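Local structure of transaminase (Bacillus megaterium, 5G0A) at residues Val234-Ser239 against Trp266-Val271; Glu250-Ile255 against Tyr287-Asp292; Thr143-Tyr148 against Ala192-Met197. The protein catalyses S-selective amino-group transfer as an omega-transaminase of class III, using pyridoxal-5'-phosphate, probably between amines and carbonyl acceptors. All coordinates share one frame; numbering follows the deposited sequence.

Contact 1. Residues Val234-Ser239 against Trp266-Val271. Unlike the reference sequence in segment 266-271: N268 (reference Thr). With PLP (pyridoxal-5'-phosphate), chain K.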
loop_
_atom_site.group_PDB
_atom_site.type_symbol
_atom_site.label_atom_id
_atom_site.label_comp_id
_atom_site.label_asym_id
_atom_site.label_seq_id
_atom_site.Cartn_x
_atom_site.Cartn_y
_atom_site.Cartn_z
ATOM N N VAL B 234 9.767 5.233 -16.395
ATOM C CA VAL B 234 10.123 6.499 -15.798
ATOM C C VAL B 234 9.204 7.514 -16.474
ATOM O O VAL B 234 9.078 7.513 -17.703
ATOM C CB VAL B 234 11.592 6.871 -16.116
ATOM C CG1 VAL B 234 11.910 8.238 -15.526
ATOM C CG2 VAL B 234 12.544 5.829 -15.515
ATOM N N ILE B 235 8.551 8.347 -15.677
ATOM C CA ILE B 235 7.736 9.445 -16.213
ATOM C C ILE B 235 8.437 10.772 -15.971
ATOM O O ILE B 235 8.947 11.003 -14.888
ATOM C CB ILE B 235 6.298 9.435 -15.628
ATOM C CG1 ILE B 235 5.436 10.473 -16.366
ATOM C CG2 ILE B 235 6.280 9.596 -14.085
ATOM C CD1 ILE B 235 3.953 10.331 -16.073
ATOM N N THR B 236 8.440 11.651 -16.982
ATOM C CA THR B 236 9.142 12.925 -16.904
ATOM C C THR B 236 8.271 14.057 -17.451
ATOM O O THR B 236 7.227 13.808 -18.050
ATOM C CB THR B 236 10.440 12.927 -17.756
ATOM O OG1 THR B 236 10.109 12.710 -19.135
ATOM C CG2 THR B 236 11.429 11.846 -17.270
ATOM N N GLU B 237 8.716 15.296 -17.227
ATOM C CA GLU B 237 8.257 16.477 -17.976
ATOM C C GLU B 237 9.563 17.058 -18.483
ATOM O O GLU B 237 10.527 17.151 -17.707
ATOM C CB GLU B 237 7.650 17.540 -17.058
ATOM C CG GLU B 237 6.498 17.144 -16.156
ATOM C CD GLU B 237 6.157 18.268 -15.190
ATOM O OE1 GLU B 237 5.614 19.307 -15.652
ATOM O OE2 GLU B 237 6.473 18.149 -13.985
ATOM N N VAL B 238 9.633 17.463 -19.743
ATOM C CA VAL B 238 10.937 17.966 -20.234
ATOM C C VAL B 238 11.248 19.313 -19.604
ATOM O O VAL B 238 12.409 19.680 -19.428
ATOM C CB VAL B 238 11.056 18.063 -21.765
ATOM C CG1 VAL B 238 10.873 16.706 -22.424
ATOM C CG2 VAL B 238 10.135 19.146 -22.340
ATOM N N SER B 239 10.206 20.063 -19.296
ATOM C CA SER B 239 10.347 21.265 -18.518
ATOM C C SER B 239 9.291 21.135 -17.451
ATOM O O SER B 239 8.100 21.016 -17.773
ATOM C CB SER B 239 10.088 22.495 -19.397
ATOM O OG SER B 239 10.137 23.685 -18.640
ATOM N N TRP B 266 9.793 4.857 -21.233
ATOM C CA TRP B 266 9.849 6.276 -20.964
ATOM C C TRP B 266 8.534 6.948 -21.368
ATOM O O TRP B 266 8.140 6.938 -22.542
ATOM C CB TRP B 266 11.072 6.954 -21.665
ATOM C CG TRP B 266 11.077 8.449 -21.546
ATOM C CD1 TRP B 266 10.736 9.194 -20.440
ATOM C CD2 TRP B 266 11.453 9.395 -22.560
ATOM N NE1 TRP B 266 10.850 10.536 -20.717
ATOM C CE2 TRP B 266 11.292 10.686 -22.004
ATOM C CE3 TRP B 266 11.914 9.278 -23.890
ATOM C CZ2 TRP B 266 11.557 11.856 -22.730
ATOM C CZ3 TRP B 266 12.178 10.450 -24.600
ATOM C CH2 TRP B 266 11.995 11.712 -24.023
ATOM N N ILE B 267 7.827 7.461 -20.366
ATOM C CA ILE B 267 6.614 8.244 -20.590
ATOM C C ILE B 267 7.030 9.695 -20.481
ATOM O O ILE B 267 7.514 10.133 -19.439
ATOM C CB ILE B 267 5.545 7.978 -19.487
ATOM C CG1 ILE B 267 5.174 6.483 -19.429
ATOM C CG2 ILE B 267 4.327 8.898 -19.738
ATOM C CD1 ILE B 267 4.326 6.103 -18.196
ATOM N N ASN B 268 6.846 10.475 -21.550
ATOM C CA ASN B 268 6.974 11.915 -21.357
ATOM C C ASN B 268 5.611 12.594 -21.293
ATOM O O ASN B 268 4.766 12.376 -22.152
ATOM C CB ASN B 268 7.864 12.618 -22.399
ATOM C CG ASN B 268 8.179 14.032 -21.984
ATOM O OD1 ASN B 268 8.728 14.273 -20.888
ATOM N ND2 ASN B 268 7.792 14.995 -22.821
ATOM N N ASP B 269 5.421 13.369 -20.232
ATOM C CA ASP B 269 4.165 14.056 -19.973
ATOM C C ASP B 269 4.180 15.381 -20.729
ATOM O O ASP B 269 4.911 16.305 -20.352
ATOM C CB ASP B 269 4.018 14.289 -18.456
ATOM C CG ASP B 269 2.645 14.860 -18.070
ATOM O OD1 ASP B 269 1.895 15.313 -18.965
ATOM O OD2 ASP B 269 2.328 14.832 -16.861
ATOM N N GLU B 270 3.395 15.442 -21.808
ATOM C CA GLU B 270 3.327 16.627 -22.662
ATOM C C GLU B 270 2.064 17.430 -22.429
ATOM O O GLU B 270 1.668 18.207 -23.293
ATOM C CB GLU B 270 3.342 16.210 -24.138
ATOM C CG GLU B 270 4.685 15.686 -24.677
ATOM C CD GLU B 270 5.730 16.783 -24.886
ATOM O OE1 GLU B 270 5.373 17.984 -25.007
ATOM O OE2 GLU B 270 6.935 16.448 -24.946
ATOM N N VAL B 271 1.395 17.229 -21.297
ATOM C CA VAL B 271 0.125 17.947 -21.097
ATOM C C VAL B 271 0.356 19.446 -21.118
ATOM O O VAL B 271 -0.433 20.181 -21.706
ATOM C CB VAL B 271 -0.576 17.545 -19.775
ATOM C CG1 VAL B 271 -1.745 18.492 -19.469
ATOM C CG2 VAL B 271 -1.073 16.112 -19.876
HETATM N N1 PLP K . 0.567 16.950 -16.340
HETATM C C2 PLP K . 1.159 18.162 -16.467
HETATM C C2A PLP K . 2.628 18.250 -16.817
HETATM C C3 PLP K . 0.348 19.396 -16.343
HETATM O O3 PLP K . 0.878 20.617 -16.504
HETATM C C4 PLP K . -1.085 19.271 -16.036
HETATM C C4A PLP K . -1.964 20.518 -15.942
HETATM C C5 PLP K . -1.588 17.885 -15.877
HETATM C C6 PLP K . -0.728 16.805 -16.012
HETATM C C5A PLP K . -3.032 17.595 -15.492
HETATM O O4P PLP K . -3.977 18.069 -16.428
HETATM P P PLP K . -5.475 18.357 -15.889
HETATM O O1P PLP K . -6.171 18.632 -17.195
HETATM O O2P PLP K . -5.994 17.138 -15.147
HETATM O O3P PLP K . -5.360 19.565 -14.998
HETATM O O HOH W 1 7.194 17.523 -21.346
#
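T236 OG1 lies between the indole of W266 and the amide of N268, accepting from one and donating to the other. W266 comes edge-on: its NE1 is 2.8 Å from T236 OG1, the N-H...O angle is 171°, and the oxygen lies nearly in the ring plane. In turn T236 OG1 donates to N268 OD1 at 2.7 Å, in the amide plane and on a lone pair. Both partners cross T236 at about a right angle, and chi1 (61°) sets OG1 between the backbone N and the carbonyl carbon, where both partners reach it. An alanine here would probably leave W266 NE1 without its acceptor and N268 OD1 without this donor, leaving the amide less firmly fixed in its rotation. V238 CG1 packs on N268 ND2 at 3.5 Å, while a water joins ND2 to V238 N and D269 O.

Three backbone bonds, I267 N to V234 O, T236 N to I267 O and D269 N to T236 O, pair the parallel strands of a beta-alpha-beta unit whose helix is 251-262. On the sheet face away from T236, I235 CG1 meets I267 CG2 at 3.9 Å. At the end of the strand pairing, D269 OD2 approaches N1 of pyridoxal-5'-phosphate at 2.8 Å, as in fold-type I aminotransferases, and also bonds H149. D269 OD1 accepts from V271 N in an Asx turn, and V271 CG1 packs on C4 of the pyridoxal-5'-phosphate ring at 3.6 Å.

Contact 2. Residues Glu250-Ile255 against Tyr287-Asp292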
loop_
_atom_site.group_PDB
_atom_site.type_symbol
_atom_site.label_atom_id
_atom_site.label_comp_id
_atom_site.label_asym_id
_atom_site.label_seq_id
_atom_site.Cartn_x
_atom_site.Cartn_y
_atom_site.Cartn_z
ATOM N N GLU B 250 21.370 17.782 -21.507
ATOM C CA GLU B 250 21.743 16.385 -21.593
ATOM C C GLU B 250 20.828 15.413 -20.847
ATOM O O GLU B 250 20.869 14.210 -21.099
ATOM C CB GLU B 250 23.162 16.189 -21.080
ATOM C CG GLU B 250 24.042 15.474 -22.082
ATOM C CD GLU B 250 24.002 16.134 -23.445
ATOM O OE1 GLU B 250 24.356 17.324 -23.529
ATOM O OE2 GLU B 250 23.600 15.468 -24.431
ATOM N N TYR B 251 20.054 15.933 -19.910
ATOM C CA TYR B 251 19.201 15.078 -19.060
ATOM C C TYR B 251 18.266 14.145 -19.849
ATOM O O TYR B 251 18.285 12.919 -19.644
ATOM C CB TYR B 251 18.424 15.937 -18.048
ATOM C CG TYR B 251 17.534 15.089 -17.167
ATOM C CD1 TYR B 251 18.036 14.482 -16.009
ATOM C CD2 TYR B 251 16.201 14.852 -17.531
ATOM C CE1 TYR B 251 17.225 13.673 -15.206
ATOM C CE2 TYR B 251 15.376 14.055 -16.738
ATOM C CZ TYR B 251 15.885 13.475 -15.587
ATOM O OH TYR B 251 15.060 12.691 -14.821
ATOM N N ILE B 252 17.458 14.713 -20.748
ATOM C CA ILE B 252 16.480 13.920 -21.497
ATOM C C ILE B 252 17.128 12.862 -22.411
ATOM O O ILE B 252 16.745 11.697 -22.375
ATOM C CB ILE B 252 15.437 14.822 -22.240
ATOM C CG1 ILE B 252 14.513 15.524 -21.220
ATOM C CG2 ILE B 252 14.625 14.003 -23.247
ATOM C CD1 ILE B 252 13.622 14.566 -20.391
ATOM N N PRO B 253 18.141 13.248 -23.212
ATOM C CA PRO B 253 18.819 12.184 -23.944
ATOM C C PRO B 253 19.380 11.095 -23.023
ATOM O O PRO B 253 19.332 9.907 -23.374
ATOM C CB PRO B 253 19.946 12.937 -24.702
ATOM C CG PRO B 253 19.405 14.314 -24.872
ATOM C CD PRO B 253 18.600 14.589 -23.621
ATOM N N GLN B 254 19.883 11.483 -21.852
ATOM C CA GLN B 254 20.415 10.475 -20.929
ATOM C C GLN B 254 19.332 9.576 -20.325
ATOM O O GLN B 254 19.561 8.396 -20.102
ATOM C CB GLN B 254 21.293 11.107 -19.859
ATOM C CG GLN B 254 22.690 11.410 -20.385
ATOM C CD GLN B 254 23.653 11.859 -19.292
ATOM O OE1 GLN B 254 23.461 11.587 -18.110
ATOM N NE2 GLN B 254 24.717 12.540 -19.704
ATOM N N ILE B 255 18.152 10.136 -20.078
ATOM C CA ILE B 255 17.029 9.322 -19.604
ATOM C C ILE B 255 16.541 8.350 -20.672
ATOM O O ILE B 255 16.223 7.197 -20.366
ATOM C CB ILE B 255 15.870 10.203 -19.070
ATOM C CG1 ILE B 255 16.244 10.820 -17.710
ATOM C CG2 ILE B 255 14.550 9.418 -19.009
ATOM C CD1 ILE B 255 16.488 9.851 -16.548
ATOM N N TYR B 287 15.024 17.563 -28.000
ATOM C CA TYR B 287 16.109 16.700 -27.485
ATOM C C TYR B 287 16.557 15.541 -28.381
ATOM O O TYR B 287 17.387 14.720 -27.970
ATOM C CB TYR B 287 15.755 16.214 -26.052
ATOM C CG TYR B 287 15.510 17.388 -25.148
ATOM C CD1 TYR B 287 16.585 18.103 -24.615
ATOM C CD2 TYR B 287 14.206 17.861 -24.904
ATOM C CE1 TYR B 287 16.380 19.219 -23.831
ATOM C CE2 TYR B 287 13.997 18.977 -24.122
ATOM C CZ TYR B 287 15.089 19.645 -23.594
ATOM O OH TYR B 287 14.901 20.748 -22.825
ATOM N N GLY B 288 16.017 15.455 -29.588
ATOM C CA GLY B 288 16.489 14.457 -30.567
ATOM C C GLY B 288 16.147 13.010 -30.239
ATOM O O GLY B 288 16.825 12.082 -30.699
ATOM N N VAL B 289 15.087 12.815 -29.444
ATOM C CA VAL B 289 14.697 11.490 -28.987
ATOM C C VAL B 289 13.205 11.249 -29.171
ATOM O O VAL B 289 12.454 12.144 -29.566
ATOM C CB VAL B 289 15.094 11.225 -27.508
ATOM C CG1 VAL B 289 16.600 11.067 -27.373
ATOM C CG2 VAL B 289 14.571 12.324 -26.575
ATOM N N GLN B 290 12.788 10.016 -28.926
ATOM C CA GLN B 290 11.392 9.643 -29.078
ATOM C C GLN B 290 11.024 8.819 -27.842
ATOM O O GLN B 290 11.775 7.912 -27.448
ATOM C CB GLN B 290 11.168 8.860 -30.377
ATOM C CG GLN B 290 11.286 9.761 -31.622
ATOM C CD GLN B 290 11.105 9.049 -32.958
ATOM O OE1 GLN B 290 10.388 8.062 -33.074
ATOM N NE2 GLN B 290 11.757 9.586 -33.998
ATOM N N PRO B 291 9.889 9.146 -27.216
ATOM C CA PRO B 291 9.430 8.404 -26.042
ATOM C C PRO B 291 8.650 7.145 -26.422
ATOM O O PRO B 291 8.438 6.868 -27.616
ATOM C CB PRO B 291 8.488 9.417 -25.356
ATOM C CG PRO B 291 7.868 10.144 -26.536
ATOM C CD PRO B 291 8.980 10.270 -27.556
ATOM N N ASP B 292 8.214 6.385 -25.405
ATOM C CA ASP B 292 7.359 5.222 -25.623
ATOM C C ASP B 292 5.880 5.592 -25.525
ATOM O O ASP B 292 5.023 4.969 -26.151
ATOM C CB ASP B 292 7.678 4.146 -24.572
ATOM C CG ASP B 292 9.100 3.615 -24.713
ATOM O OD1 ASP B 292 9.342 2.853 -25.676
ATOM O OD2 ASP B 292 9.955 3.965 -23.889
#
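I252 lies over one face of the Y287 ring, its CB 4.3 Å from the ring centroid and 25° off the normal, a CH-pi contact in which the two side chains cross at about a right angle. I252 CG2, placed anti to the backbone N, touches two residues of 287-292: CB of Y287 and CG2 of V289, each 3.7 Å from it. P253 adds two ring carbons. P253 CG stands 3.7 Å from the carbonyl oxygen of Y287, and P253 CD faces Y287 CB at 4.1 Å. V289 CG1 completes the shell at 4.2 Å from P253 CA.

One step outward, I252 and P253 lie near the start of helix 251-262, where Q254 N bonds back to E250 O and a proline, lacking an N-H, costs no helix bond. W266, from strand 265-269, packs on both I252 and V289, and the ring of Y249 meets that of Y287 with the planes at about 35°. The far end of 287-292 is held by polar links: D292 OD2 forms a salt bridge with R256 of the same helix and also accepts from W266 N, while Q290 O accepts from R256 NH1.

The touching atoms are thus almost all carbon, with the Y287 carbonyl oxygen the one polar atom. Cohesion here probably rests on dispersion and the fit of shapes, while directional restraint on how the loop lies against the helix is likely to come from the polar links of Q290 and D292 to R256 and W266.

Contact 3. Residues Thr143-Tyr148 against Ala192-Met197. With PLP (pyridoxal-5'-phosphate), chain K.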
loop_
_atom_site.group_PDB
_atom_site.type_symbol
_atom_site.label_atom_id
_atom_site.label_comp_id
_atom_site.label_asym_id
_atom_site.label_seq_id
_atom_site.Cartn_x
_atom_site.Cartn_y
_atom_site.Cartn_z
ATOM N N THR B 143 9.202 8.613 -10.876
ATOM C CA THR B 143 8.977 10.028 -11.151
ATOM C C THR B 143 10.150 10.852 -10.585
ATOM O O THR B 143 11.162 10.278 -10.136
ATOM C CB THR B 143 7.644 10.463 -10.525
ATOM O OG1 THR B 143 7.265 11.741 -11.056
ATOM C CG2 THR B 143 7.758 10.510 -8.970
ATOM N N ARG B 144 10.059 12.180 -10.641
ATOM C CA ARG B 144 11.118 13.037 -10.086
ATOM C C ARG B 144 10.565 14.011 -9.061
ATOM O O ARG B 144 9.432 14.468 -9.179
ATOM C CB ARG B 144 11.861 13.836 -11.183
ATOM C CG ARG B 144 12.617 12.978 -12.207
ATOM C CD ARG B 144 11.746 12.581 -13.409
ATOM N NE ARG B 144 11.009 13.745 -13.930
ATOM C CZ ARG B 144 11.542 14.713 -14.675
ATOM N NH1 ARG B 144 12.833 14.668 -15.031
ATOM N NH2 ARG B 144 10.789 15.745 -15.061
ATOM N N GLU B 145 11.401 14.367 -8.089
ATOM C CA GLU B 145 11.123 15.485 -7.189
ATOM C C GLU B 145 10.652 16.699 -8.004
ATOM O O GLU B 145 11.251 17.016 -9.028
ATOM C CB GLU B 145 12.376 15.864 -6.370
ATOM C CG GLU B 145 12.026 16.834 -5.242
ATOM C CD GLU B 145 13.207 17.487 -4.536
ATOM O OE1 GLU B 145 14.325 17.528 -5.092
ATOM O OE2 GLU B 145 12.999 17.974 -3.403
ATOM N N HIS B 146 9.589 17.342 -7.523
ATOM C CA HIS B 146 8.955 18.530 -8.114
ATOM C C HIS B 146 8.142 18.304 -9.390
ATOM O O HIS B 146 7.625 19.283 -9.953
ATOM C CB HIS B 146 9.951 19.682 -8.350
ATOM C CG HIS B 146 10.834 19.981 -7.176
ATOM N ND1 HIS B 146 10.363 20.055 -5.884
ATOM C CD2 HIS B 146 12.159 20.250 -7.110
ATOM C CE1 HIS B 146 11.364 20.352 -5.069
ATOM N NE2 HIS B 146 12.462 20.475 -5.787
ATOM N N ASP B 147 7.993 17.055 -9.836
ATOM C CA ASP B 147 7.143 16.796 -11.002
ATOM C C ASP B 147 5.693 17.035 -10.615
ATOM O O ASP B 147 5.281 16.719 -9.500
ATOM C CB ASP B 147 7.250 15.348 -11.499
ATOM C CG ASP B 147 8.341 15.143 -12.526
ATOM O OD1 ASP B 147 9.195 16.035 -12.699
ATOM O OD2 ASP B 147 8.311 14.093 -13.206
ATOM N N TYR B 148 4.941 17.559 -11.574
ATOM C CA TYR B 148 3.478 17.620 -11.491
ATOM C C TYR B 148 2.911 16.833 -12.668
ATOM O O TYR B 148 3.256 17.108 -13.828
ATOM C CB TYR B 148 2.979 19.069 -11.498
ATOM C CG TYR B 148 1.466 19.109 -11.308
ATOM C CD1 TYR B 148 0.915 18.937 -10.030
ATOM C CD2 TYR B 148 0.599 19.230 -12.398
ATOM C CE1 TYR B 148 -0.461 18.900 -9.834
ATOM C CE2 TYR B 148 -0.798 19.225 -12.212
ATOM C CZ TYR B 148 -1.309 19.050 -10.924
ATOM O OH TYR B 148 -2.671 19.024 -10.696
ATOM N N ALA B 192 12.770 9.880 -7.944
ATOM C CA ALA B 192 14.169 10.123 -8.351
ATOM C C ALA B 192 14.508 11.586 -8.255
ATOM O O ALA B 192 13.616 12.429 -8.084
ATOM C CB ALA B 192 14.390 9.619 -9.781
ATOM N N PRO B 193 15.809 11.917 -8.354
ATOM C CA PRO B 193 16.158 13.340 -8.218
ATOM C C PRO B 193 15.629 14.201 -9.365
ATOM O O PRO B 193 15.461 13.730 -10.486
ATOM C CB PRO B 193 17.695 13.356 -8.202
ATOM C CG PRO B 193 18.150 11.955 -8.462
ATOM C CD PRO B 193 16.987 11.023 -8.334
ATOM N N SER B 194 15.348 15.457 -9.072
ATOM C CA SER B 194 15.025 16.387 -10.136
ATOM C C SER B 194 16.274 16.572 -11.026
ATOM O O SER B 194 17.412 16.394 -10.554
ATOM C CB SER B 194 14.571 17.717 -9.540
ATOM O OG SER B 194 15.626 18.356 -8.870
ATOM N N PRO B 195 16.073 16.937 -12.300
ATOM C CA PRO B 195 17.218 17.193 -13.176
ATOM C C PRO B 195 18.166 18.286 -12.680
ATOM O O PRO B 195 19.329 18.306 -13.079
ATOM C CB PRO B 195 16.559 17.663 -14.479
ATOM C CG PRO B 195 15.220 17.035 -14.463
ATOM C CD PRO B 195 14.789 17.080 -13.023
ATOM N N ASN B 196 17.673 19.188 -11.836
ATOM C CA ASN B 196 18.447 20.345 -11.377
ATOM C C ASN B 196 19.042 20.185 -9.979
ATOM O O ASN B 196 19.534 21.153 -9.397
ATOM C CB ASN B 196 17.582 21.612 -11.408
ATOM C CG ASN B 196 17.493 22.240 -12.792
ATOM O OD1 ASN B 196 18.157 21.807 -13.741
ATOM N ND2 ASN B 196 16.677 23.280 -12.909
ATOM N N MET B 197 18.986 18.970 -9.444
ATOM C CA MET B 197 19.246 18.744 -8.019
ATOM C C MET B 197 20.709 18.911 -7.603
ATOM O O MET B 197 20.986 19.418 -6.512
ATOM C CB MET B 197 18.728 17.363 -7.598
ATOM C CG MET B 197 18.460 17.232 -6.108
ATOM S SD MET B 197 17.245 15.955 -5.733
ATOM C CE MET B 197 17.144 16.116 -3.947
HETATM N N1 PLP K . 0.567 16.950 -16.340
HETATM C C2 PLP K . 1.159 18.162 -16.467
HETATM C C2A PLP K . 2.628 18.250 -16.817
HETATM C C3 PLP K . 0.348 19.396 -16.343
HETATM O O3 PLP K . 0.878 20.617 -16.504
HETATM C C4 PLP K . -1.085 19.271 -16.036
HETATM C C4A PLP K . -1.964 20.518 -15.942
HETATM C C5 PLP K . -1.588 17.885 -15.877
HETATM C C6 PLP K . -0.728 16.805 -16.012
HETATM C C5A PLP K . -3.032 17.595 -15.492
HETATM O O4P PLP K . -3.977 18.069 -16.428
HETATM P P PLP K . -5.475 18.357 -15.889
HETATM O O1P PLP K . -6.171 18.632 -17.195
HETATM O O2P PLP K . -5.994 17.138 -15.147
HETATM O O3P PLP K . -5.360 19.565 -14.998
#
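R144 meets P193 near its base and P195 at its tip, and two backbone bonds set its starting point. A192 N donates to T143 O at 2.7 Å, and E145 N donates to A192 O at 2.9 Å, a parallel bridge with R144 opposite A192. From there R144 CB lies near the carbonyl oxygens of both A192 and P193. R144 CG, anti to the carbonyl carbon (chi1 -63°), comes to 3.4 Å from P193 O. The chain then bends at chi2 and chi3, with CD packing by I235 O. R144 NE donates to D147 OD2 at 2.8 Å and 174°; that oxygen lies in the guanidinium plane, and it is met on its syn side but well out of the carboxylate plane, a salt bridge that probably limits the group's rotation. NH2 adds a weak bond to D147 OD1 and another weak one to E237 O. R144 NH1 approaches P195 CG at 3.4 Å and bonds to the hydroxyl of Y251. D147 is itself gripped by H149 and Q240, so the pair is positioned from both ends.

D147 can reach back to R144 because residues 144-147 form a type II turn, with H146 at positive phi (73°). Beside it E145 OE1 lies 3.4 Å from M197 SD, the two side chains crossing at about a right angle, and S194 CB packs on E145 O. S194 N is buried with no polar partner in the model.

The turn leads on to Y148, whose ring edge meets pyridoxal-5'-phosphate. Strand 140-144 lies between 231-236 and 189-192, the last being an outermost strand of the sheet within the chain; helix 214-226 covers A192 and P193, and Y218 and N225 of a third subunit pack on M197 and E145.

Overall arrangement
From the N terminus, contact 3 comes first: it closes the excursion between strand 140-144 and the segment after strand 189-192, and is complete before the others begin. Contact 1 opens at 234-239 and contact 2 at 250-255; contact 1 closes at 266-271, contact 2 only at 287-292, so these two cross along the chain. Contact 1 closes the strand-helix-strand unit, while contact 2 lays the next loop on that unit's helix, and W266 of contact 1 packs against the residues of contact 2. Contacts 1 and 3 reach neighbouring strands of the central sheet and converge on the cofactor, joined by E237 with Y148. Y251 with R144 links contact 2 to contact 3.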